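PrgZ (Enterococcus faecalis, PDB 4FAJ) binds peptide pheromone as a membrane-anchored extracellular receptor of the bacterial solute-binding protein 5 family, and probably serves peptide import. Local coordinates at residues W131-I137 with P213-K217; P105-A109 with I123-A129. All coordinates share one frame; numbering follows the deposited sequence.

Contact 1. Residues W131-I137 with P213-K217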
ATOM      1  N   TRP A 131      20.095  -8.063 -15.182  1.00 18.23           N
ATOM      2  CA  TRP A 131      20.465  -7.426 -13.914  1.00 18.36           C
ATOM      3  C   TRP A 131      21.411  -6.262 -14.184  1.00 19.23           C
ATOM      4  O   TRP A 131      22.039  -6.196 -15.244  1.00 18.74           O
ATOM      5  CB  TRP A 131      21.142  -8.453 -12.990  1.00 18.49           C
ATOM      6  CG  TRP A 131      20.191  -9.547 -12.610  1.00 17.32           C
ATOM      7  CD1 TRP A 131      20.183 -10.837 -13.068  1.00 17.25           C
ATOM      8  CD2 TRP A 131      19.077  -9.425 -11.731  1.00 15.68           C
ATOM      9  NE1 TRP A 131      19.132 -11.530 -12.515  1.00 16.77           N
ATOM     10  CE2 TRP A 131      18.432 -10.684 -11.693  1.00 15.87           C
ATOM     11  CE3 TRP A 131      18.561  -8.381 -10.968  1.00 14.92           C
ATOM     12  CZ2 TRP A 131      17.301 -10.919 -10.912  1.00 15.93           C
ATOM     13  CZ3 TRP A 131      17.436  -8.612 -10.197  1.00 14.86           C
ATOM     14  CH2 TRP A 131      16.819  -9.875 -10.169  1.00 15.90           C
ATOM     15  N   SER A 132      21.522  -5.349 -13.225  1.00 19.95           N
ATOM     16  CA  SER A 132      22.404  -4.185 -13.364  1.00 20.40           C
ATOM     17  C   SER A 132      23.880  -4.540 -13.601  1.00 21.88           C
ATOM     18  O   SER A 132      24.631  -3.717 -14.131  1.00 21.90           O
ATOM     19  CB  SER A 132      22.299  -3.277 -12.136  1.00 20.62           C
ATOM     20  OG  SER A 132      22.834  -3.909 -10.986  1.00 20.30           O
ATOM     21  N   ASP A 133      24.289  -5.750 -13.214  1.00 22.65           N
ATOM     22  CA  ASP A 133      25.648  -6.239 -13.476  1.00 24.10           C
ATOM     23  C   ASP A 133      25.822  -6.868 -14.861  1.00 24.60           C
ATOM     24  O   ASP A 133      26.863  -7.453 -15.140  1.00 25.43           O
ATOM     25  CB  ASP A 133      26.118  -7.222 -12.381  1.00 24.30           C
ATOM     26  CG  ASP A 133      25.296  -8.503 -12.323  1.00 25.22           C
ATOM     27  OD1 ASP A 133      24.472  -8.752 -13.228  1.00 25.29           O
ATOM     28  OD2 ASP A 133      25.469  -9.265 -11.338  1.00 26.05           O
ATOM     29  N   GLY A 134      24.800  -6.782 -15.711  1.00 24.28           N
ATOM     30  CA  GLY A 134      24.909  -7.254 -17.088  1.00 25.17           C
ATOM     31  C   GLY A 134      24.492  -8.700 -17.309  1.00 25.73           C
ATOM     32  O   GLY A 134      24.395  -9.143 -18.459  1.00 25.99           O
ATOM     33  N   THR A 135      24.221  -9.435 -16.227  1.00 25.69           N
ATOM     34  CA  THR A 135      23.877 -10.850 -16.336  1.00 25.83           C
ATOM     35  C   THR A 135      22.393 -11.027 -16.624  1.00 25.17           C
ATOM     36  O   THR A 135      21.571 -10.161 -16.296  1.00 24.00           O
ATOM     37  CB  THR A 135      24.275 -11.653 -15.070  1.00 25.93           C
ATOM     38  OG1 THR A 135      23.552 -11.175 -13.930  1.00 25.51           O
ATOM     39  CG2 THR A 135      25.788 -11.545 -14.819  1.00 27.41           C
ATOM     40  N   GLN A 136      22.055 -12.155 -17.243  1.00 25.36           N
ATOM     41  CA  GLN A 136      20.678 -12.404 -17.695  1.00 25.11           C
ATOM     42  C   GLN A 136      19.758 -12.723 -16.522  1.00 23.70           C
ATOM     43  O   GLN A 136      20.175 -13.345 -15.544  1.00 23.61           O
ATOM     44  CB  GLN A 136      20.628 -13.550 -18.720  1.00 26.53           C
ATOM     45  CG  GLN A 136      21.193 -13.184 -20.118  1.00 29.60           C
ATOM     46  CD  GLN A 136      20.286 -12.224 -20.925  1.00 33.50           C
ATOM     47  OE1 GLN A 136      19.048 -12.291 -20.852  1.00 34.72           O
ATOM     48  NE2 GLN A 136      20.912 -11.343 -21.713  1.00 35.34           N
ATOM     49  N   ILE A 137      18.513 -12.263 -16.618  1.00 21.69           N
ATOM     50  CA  ILE A 137      17.492 -12.592 -15.638  1.00 20.69           C
ATOM     51  C   ILE A 137      16.867 -13.894 -16.100  1.00 20.58           C
ATOM     52  O   ILE A 137      16.391 -13.980 -17.241  1.00 20.62           O
ATOM     53  CB  ILE A 137      16.400 -11.508 -15.547  1.00 19.74           C
ATOM     54  CG1 ILE A 137      16.997 -10.158 -15.132  1.00 19.21           C
ATOM     55  CG2 ILE A 137      15.324 -11.928 -14.545  1.00 18.38           C
ATOM     56  CD1 ILE A 137      16.013  -8.997 -15.259  1.00 17.96           C
ATOM     57  N   PRO A 213      11.650 -10.357  -9.305  1.00 14.78           N
ATOM     58  CA  PRO A 213      12.724 -11.308  -9.062  1.00 14.91           C
ATOM     59  C   PRO A 213      13.786 -10.696  -8.149  1.00 15.05           C
ATOM     60  O   PRO A 213      13.856  -9.475  -8.004  1.00 14.13           O
ATOM     61  CB  PRO A 213      13.308 -11.537 -10.455  1.00 15.22           C
ATOM     62  CG  PRO A 213      13.081 -10.222 -11.176  1.00 15.48           C
ATOM     63  CD  PRO A 213      11.824  -9.627 -10.574  1.00 14.88           C
ATOM     64  N   VAL A 214      14.589 -11.551  -7.540  1.00 15.75           N
ATOM     65  CA  VAL A 214      15.851 -11.132  -6.957  1.00 16.72           C
ATOM     66  C   VAL A 214      16.913 -12.032  -7.537  1.00 17.85           C
ATOM     67  O   VAL A 214      16.623 -13.173  -7.919  1.00 19.14           O
ATOM     68  CB  VAL A 214      15.854 -11.199  -5.408  1.00 17.01           C
ATOM     69  CG1 VAL A 214      14.984 -10.074  -4.833  1.00 16.38           C
ATOM     70  CG2 VAL A 214      15.407 -12.558  -4.924  1.00 15.44           C
ATOM     71  N   GLN A 215      18.136 -11.523  -7.612  1.00 18.68           N
ATOM     72  CA  GLN A 215      19.222 -12.239  -8.272  1.00 19.48           C
ATOM     73  C   GLN A 215      19.748 -13.343  -7.362  1.00 20.43           C
ATOM     74  O   GLN A 215      20.133 -13.080  -6.230  1.00 20.66           O
ATOM     75  CB  GLN A 215      20.355 -11.284  -8.633  1.00 19.68           C
ATOM     76  CG  GLN A 215      21.379 -11.885  -9.586  1.00 19.42           C
ATOM     77  CD  GLN A 215      22.707 -11.174  -9.538  1.00 20.97           C
ATOM     78  OE1 GLN A 215      23.304 -11.026  -8.473  1.00 21.52           O
ATOM     79  NE2 GLN A 215      23.186 -10.737 -10.694  1.00 21.00           N
ATOM     80  N   GLN A 216      19.758 -14.579  -7.857  1.00 21.25           N
ATOM     81  CA  GLN A 216      20.204 -15.708  -7.043  1.00 22.54           C
ATOM     82  C   GLN A 216      21.616 -15.510  -6.483  1.00 23.02           C
ATOM     83  O   GLN A 216      21.859 -15.802  -5.316  1.00 23.70           O
ATOM     84  CB  GLN A 216      20.142 -17.011  -7.836  1.00 23.33           C
ATOM     85  CG  GLN A 216      18.760 -17.590  -8.003  1.00 24.04           C
ATOM     86  CD  GLN A 216      18.754 -18.725  -8.998  1.00 27.70           C
ATOM     87  OE1 GLN A 216      18.709 -18.502 -10.211  1.00 31.27           O
ATOM     88  NE2 GLN A 216      18.821 -19.953  -8.499  1.00 30.52           N
ATOM     89  N   LYS A 217      22.535 -15.026  -7.313  1.00 23.68           N
ATOM     90  CA  LYS A 217      23.929 -14.800  -6.899  1.00 24.78           C
ATOM     91  C   LYS A 217      24.027 -13.810  -5.728  1.00 24.24           C
ATOM     92  O   LYS A 217      24.738 -14.055  -4.751  1.00 24.27           O
ATOM     93  CB  LYS A 217      24.751 -14.301  -8.094  1.00 25.67           C
ATOM     94  CG  LYS A 217      26.207 -13.944  -7.794  1.00 28.21           C
ATOM     95  CD  LYS A 217      27.028 -13.850  -9.088  1.00 30.66           C
ATOM     96  CE  LYS A 217      28.347 -13.134  -8.867  1.00 33.33           C
ATOM     97  NZ  LYS A 217      28.139 -11.666  -8.719  1.00 34.71           N
TER

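Contact 2. Residues P105-A109 with I123-A129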
ATOM      1  N   PRO A 105       3.446  -6.318 -20.700  1.00 16.63           N
ATOM      2  CA  PRO A 105       4.721  -7.059 -20.642  1.00 16.46           C
ATOM      3  C   PRO A 105       5.947  -6.178 -20.360  1.00 16.30           C
ATOM      4  O   PRO A 105       6.163  -5.174 -21.042  1.00 16.39           O
ATOM      5  CB  PRO A 105       4.820  -7.690 -22.038  1.00 17.11           C
ATOM      6  CG  PRO A 105       3.416  -7.915 -22.434  1.00 16.51           C
ATOM      7  CD  PRO A 105       2.639  -6.736 -21.864  1.00 17.13           C
ATOM      8  N   ALA A 106       6.700  -6.533 -19.323  1.00 15.50           N
ATOM      9  CA  ALA A 106       7.908  -5.799 -18.936  1.00 15.22           C
ATOM     10  C   ALA A 106       9.087  -6.764 -19.113  1.00 15.28           C
ATOM     11  O   ALA A 106       9.635  -6.848 -20.206  1.00 15.75           O
ATOM     12  CB  ALA A 106       7.790  -5.270 -17.511  1.00 14.63           C
ATOM     13  N   ILE A 107       9.434  -7.539 -18.087  1.00 14.46           N
ATOM     14  CA  ILE A 107      10.417  -8.622 -18.260  1.00 14.42           C
ATOM     15  C   ILE A 107       9.829  -9.772 -19.095  1.00 14.83           C
ATOM     16  O   ILE A 107      10.543 -10.407 -19.862  1.00 15.40           O
ATOM     17  CB  ILE A 107      10.951  -9.146 -16.901  1.00 14.15           C
ATOM     18  CG1 ILE A 107      11.796  -8.062 -16.224  1.00 13.74           C
ATOM     19  CG2 ILE A 107      11.801 -10.424 -17.076  1.00 13.92           C
ATOM     20  CD1 ILE A 107      12.124  -8.355 -14.785  1.00 13.45           C
ATOM     21  N   ALA A 108       8.535 -10.045 -18.918  1.00 14.48           N
ATOM     22  CA  ALA A 108       7.817 -11.003 -19.752  1.00 14.73           C
ATOM     23  C   ALA A 108       7.738 -10.500 -21.201  1.00 15.06           C
ATOM     24  O   ALA A 108       7.554  -9.305 -21.440  1.00 13.75           O
ATOM     25  CB  ALA A 108       6.405 -11.245 -19.192  1.00 14.07           C
ATOM     26  N   ALA A 109       7.861 -11.416 -22.162  1.00 15.38           N
ATOM     27  CA  ALA A 109       7.795 -11.056 -23.578  1.00 16.08           C
ATOM     28  C   ALA A 109       6.371 -10.899 -24.103  1.00 16.26           C
ATOM     29  O   ALA A 109       6.162 -10.410 -25.214  1.00 16.26           O
ATOM     30  CB  ALA A 109       8.556 -12.074 -24.429  1.00 16.17           C
ATOM     31  N   ILE A 123       4.675 -18.334 -19.128  1.00 17.03           N
ATOM     32  CA  ILE A 123       5.208 -16.996 -19.394  1.00 16.94           C
ATOM     33  C   ILE A 123       6.648 -17.115 -19.878  1.00 17.20           C
ATOM     34  O   ILE A 123       7.431 -17.900 -19.329  1.00 17.89           O
ATOM     35  CB  ILE A 123       5.173 -16.127 -18.122  1.00 16.17           C
ATOM     36  CG1 ILE A 123       3.727 -15.974 -17.627  1.00 16.10           C
ATOM     37  CG2 ILE A 123       5.844 -14.768 -18.370  1.00 15.23           C
ATOM     38  CD1 ILE A 123       3.603 -15.540 -16.188  1.00 15.74           C
ATOM     39  N   VAL A 124       6.999 -16.346 -20.900  1.00 17.42           N
ATOM     40  CA  VAL A 124       8.359 -16.372 -21.437  1.00 17.73           C
ATOM     41  C   VAL A 124       9.059 -15.056 -21.092  1.00 17.85           C
ATOM     42  O   VAL A 124       8.516 -13.980 -21.338  1.00 17.13           O
ATOM     43  CB  VAL A 124       8.368 -16.613 -22.968  1.00 18.02           C
ATOM     44  CG1 VAL A 124       9.781 -16.468 -23.528  1.00 18.26           C
ATOM     45  CG2 VAL A 124       7.815 -18.000 -23.299  1.00 18.18           C
ATOM     46  N   ILE A 125      10.263 -15.152 -20.527  1.00 18.17           N
ATOM     47  CA  ILE A 125      11.084 -13.978 -20.207  1.00 18.04           C
ATOM     48  C   ILE A 125      11.774 -13.487 -21.478  1.00 18.66           C
ATOM     49  O   ILE A 125      12.342 -14.291 -22.219  1.00 18.32           O
ATOM     50  CB  ILE A 125      12.147 -14.314 -19.138  1.00 18.42           C
ATOM     51  CG1 ILE A 125      11.482 -14.525 -17.771  1.00 19.86           C
ATOM     52  CG2 ILE A 125      13.215 -13.225 -19.071  1.00 17.64           C
ATOM     53  CD1 ILE A 125      12.252 -15.453 -16.873  1.00 20.74           C
ATOM     54  N   ARG A 126      11.719 -12.176 -21.746  1.00 19.01           N
ATOM     55  CA  ARG A 126      12.303 -11.658 -22.981  1.00 19.66           C
ATOM     56  C   ARG A 126      13.821 -11.847 -23.060  1.00 20.88           C
ATOM     57  O   ARG A 126      14.523 -11.883 -22.037  1.00 20.06           O
ATOM     58  CB  ARG A 126      11.957 -10.180 -23.220  1.00 19.70           C
ATOM     59  CG  ARG A 126      12.675  -9.171 -22.328  1.00 20.25           C
ATOM     60  CD  ARG A 126      12.269  -7.713 -22.685  1.00 20.45           C
ATOM     61  NE  ARG A 126      10.824  -7.501 -22.550  1.00 20.19           N
ATOM     62  CZ  ARG A 126       9.977  -7.138 -23.524  1.00 20.89           C
ATOM     63  NH1 ARG A 126      10.398  -6.895 -24.762  1.00 20.99           N
ATOM     64  NH2 ARG A 126       8.683  -6.999 -23.244  1.00 19.64           N
ATOM     65  N   ASP A 127      14.298 -11.963 -24.296  1.00 21.50           N
ATOM     66  CA  ASP A 127      15.716 -11.984 -24.587  1.00 23.14           C
ATOM     67  C   ASP A 127      16.268 -10.619 -24.196  1.00 22.83           C
ATOM     68  O   ASP A 127      15.703  -9.572 -24.559  1.00 23.17           O
ATOM     69  CB  ASP A 127      15.963 -12.212 -26.079  1.00 23.95           C
ATOM     70  CG  ASP A 127      15.536 -13.602 -26.562  1.00 26.26           C
ATOM     71  OD1 ASP A 127      15.321 -14.508 -25.732  1.00 28.41           O
ATOM     72  OD2 ASP A 127      15.448 -13.792 -27.798  1.00 28.54           O
ATOM     73  N   GLY A 128      17.345 -10.621 -23.427  1.00 22.33           N
ATOM     74  CA  GLY A 128      18.037  -9.381 -23.117  1.00 21.98           C
ATOM     75  C   GLY A 128      17.603  -8.709 -21.835  1.00 21.01           C
ATOM     76  O   GLY A 128      18.107  -7.638 -21.515  1.00 21.00           O
ATOM     77  N   ALA A 129      16.668  -9.319 -21.107  1.00 20.13           N
ATOM     78  CA  ALA A 129      16.327  -8.856 -19.758  1.00 19.42           C
ATOM     79  C   ALA A 129      17.538  -9.116 -18.860  1.00 19.34           C
ATOM     80  O   ALA A 129      18.014 -10.252 -18.784  1.00 19.41           O
ATOM     81  CB  ALA A 129      15.107  -9.578 -19.243  1.00 19.22           C
TER

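Contact 1. Residues W131-I137 with P213-K217
Gln215 lies across one face of the Trp131 indole and bonds to Asp133. Its CB sits 3.6 Å above the ring plane of Trp131. Gln215 CG makes a CH-pi contact with the five-membered ring of Trp131, 3.7 Å from its centroid. CG of Gln215 is anti to the backbone N (chi1 -167°). The extended chain runs along the face and leaves NE2 above the CG corner of the indole, 3.7 Å from Trp131 CG. Ring and amide planes stand 66° apart, so the amide is not stacked on the indole. NE2 of Gln215 donates to OD2 of Asp133 at 2.8 Å, on the syn side of the carboxylate, with an N-H...O angle of 161°. A weak bond runs from the same NE2 to Thr135 OG1.

The carboxylate is held from its own side too. Asp133 OD1 accepts from Thr135 N at 3.1 Å, an Asx turn, and from Thr135 OG1 at 2.7 Å. The two bonds fix the carboxylate at the type I turn, where Gly134 N bonds to Trp131 O.

Ile137 CG1 lies against the opposite face of the indole, toward its rim. Pro213 CG packs 3.9 Å from Trp131 CH2.

Gln215 is the N-cap residue of helix 216-222, and its OE1 bonds weakly to Ala218 N. Asp141 of helix 139-150 accepts from Trp131 NE1 and Gln216 N, and Phe142 touches Ile137 and Pro213. The contact thus joins the loop before helix 139-150 to the start of helix 216-222.

Contact 2. Residues P105-A109 with I123-A129
Ile107 and Ile125 lie side by side, with their CG2 methyls 3.7 Å apart. This is the close-packed, buried part of the contact. Ile107 CG2 also meets the methyl of Ala129, and Ala108 CB rests on Ile123 CG2 at 3.7 Å. Phe142 of helix 139-150 touches both Ile107 and Ile125, while Tyr95 of strand 95-97 touches Ala108 and Ile123.

The backbones meet in a single bridge between Ala108 and Ile125. Arg126 N donates to Ile107 O at 2.8 Å, almost straight at 177°. Ala109 N donates to Val124 O at 2.8 Å.

Arg126, partly exposed, is firmly bonded at the border of the buried part. Its first torsion sets CG between the backbone N and the carbonyl carbon, and a bend at chi3 (59°) then turns the guanidinium to the loop carbonyls. Arg126 NE donates to Ala106 O at 2.7 Å, almost in line with the carbonyl bond and 22° out of the guanidinium plane. NH2 adds weak bonds to Ala106 O and Ala108 O. Ala109 CA lies over one face of the guanidinium.

The solvent side is looser. Ala109 and Val124 are exposed there, and beyond their backbone bond Ala109 adds its CB near Val124 O.

Arg126 also makes a cation-pi contact with Trp262, the residue before the zinc ligand Asp263. Within the contact its guanidinium meets the carbonyl dipoles of Ala106 and Ala108, not a carboxylate. They would probably stabilise its positive charge and fix the curve of the loop.

How the contacts relate
From the N terminus, the chain leaves strand 103-105 and enters the 105-109 loop. It returns through strands 113-115 and 120-124, and residues 123-129 then close a short loop as contact 2. The chain runs almost at once into 131-137, the first half of contact 1. That second, longer loop passes through helix 139-150 and strands 183-186 and 190-194 before 213-217 closes it. The two contacts follow in series and do not cross. They touch through a probable hydrogen bond from Ile137 N to Ala129 O. Together they tie the end of strand 120-124 to the loop that follows strand 103-105, and the loop after strand 120-124 to the start of helix 216-222, with helix 139-150 packed against both.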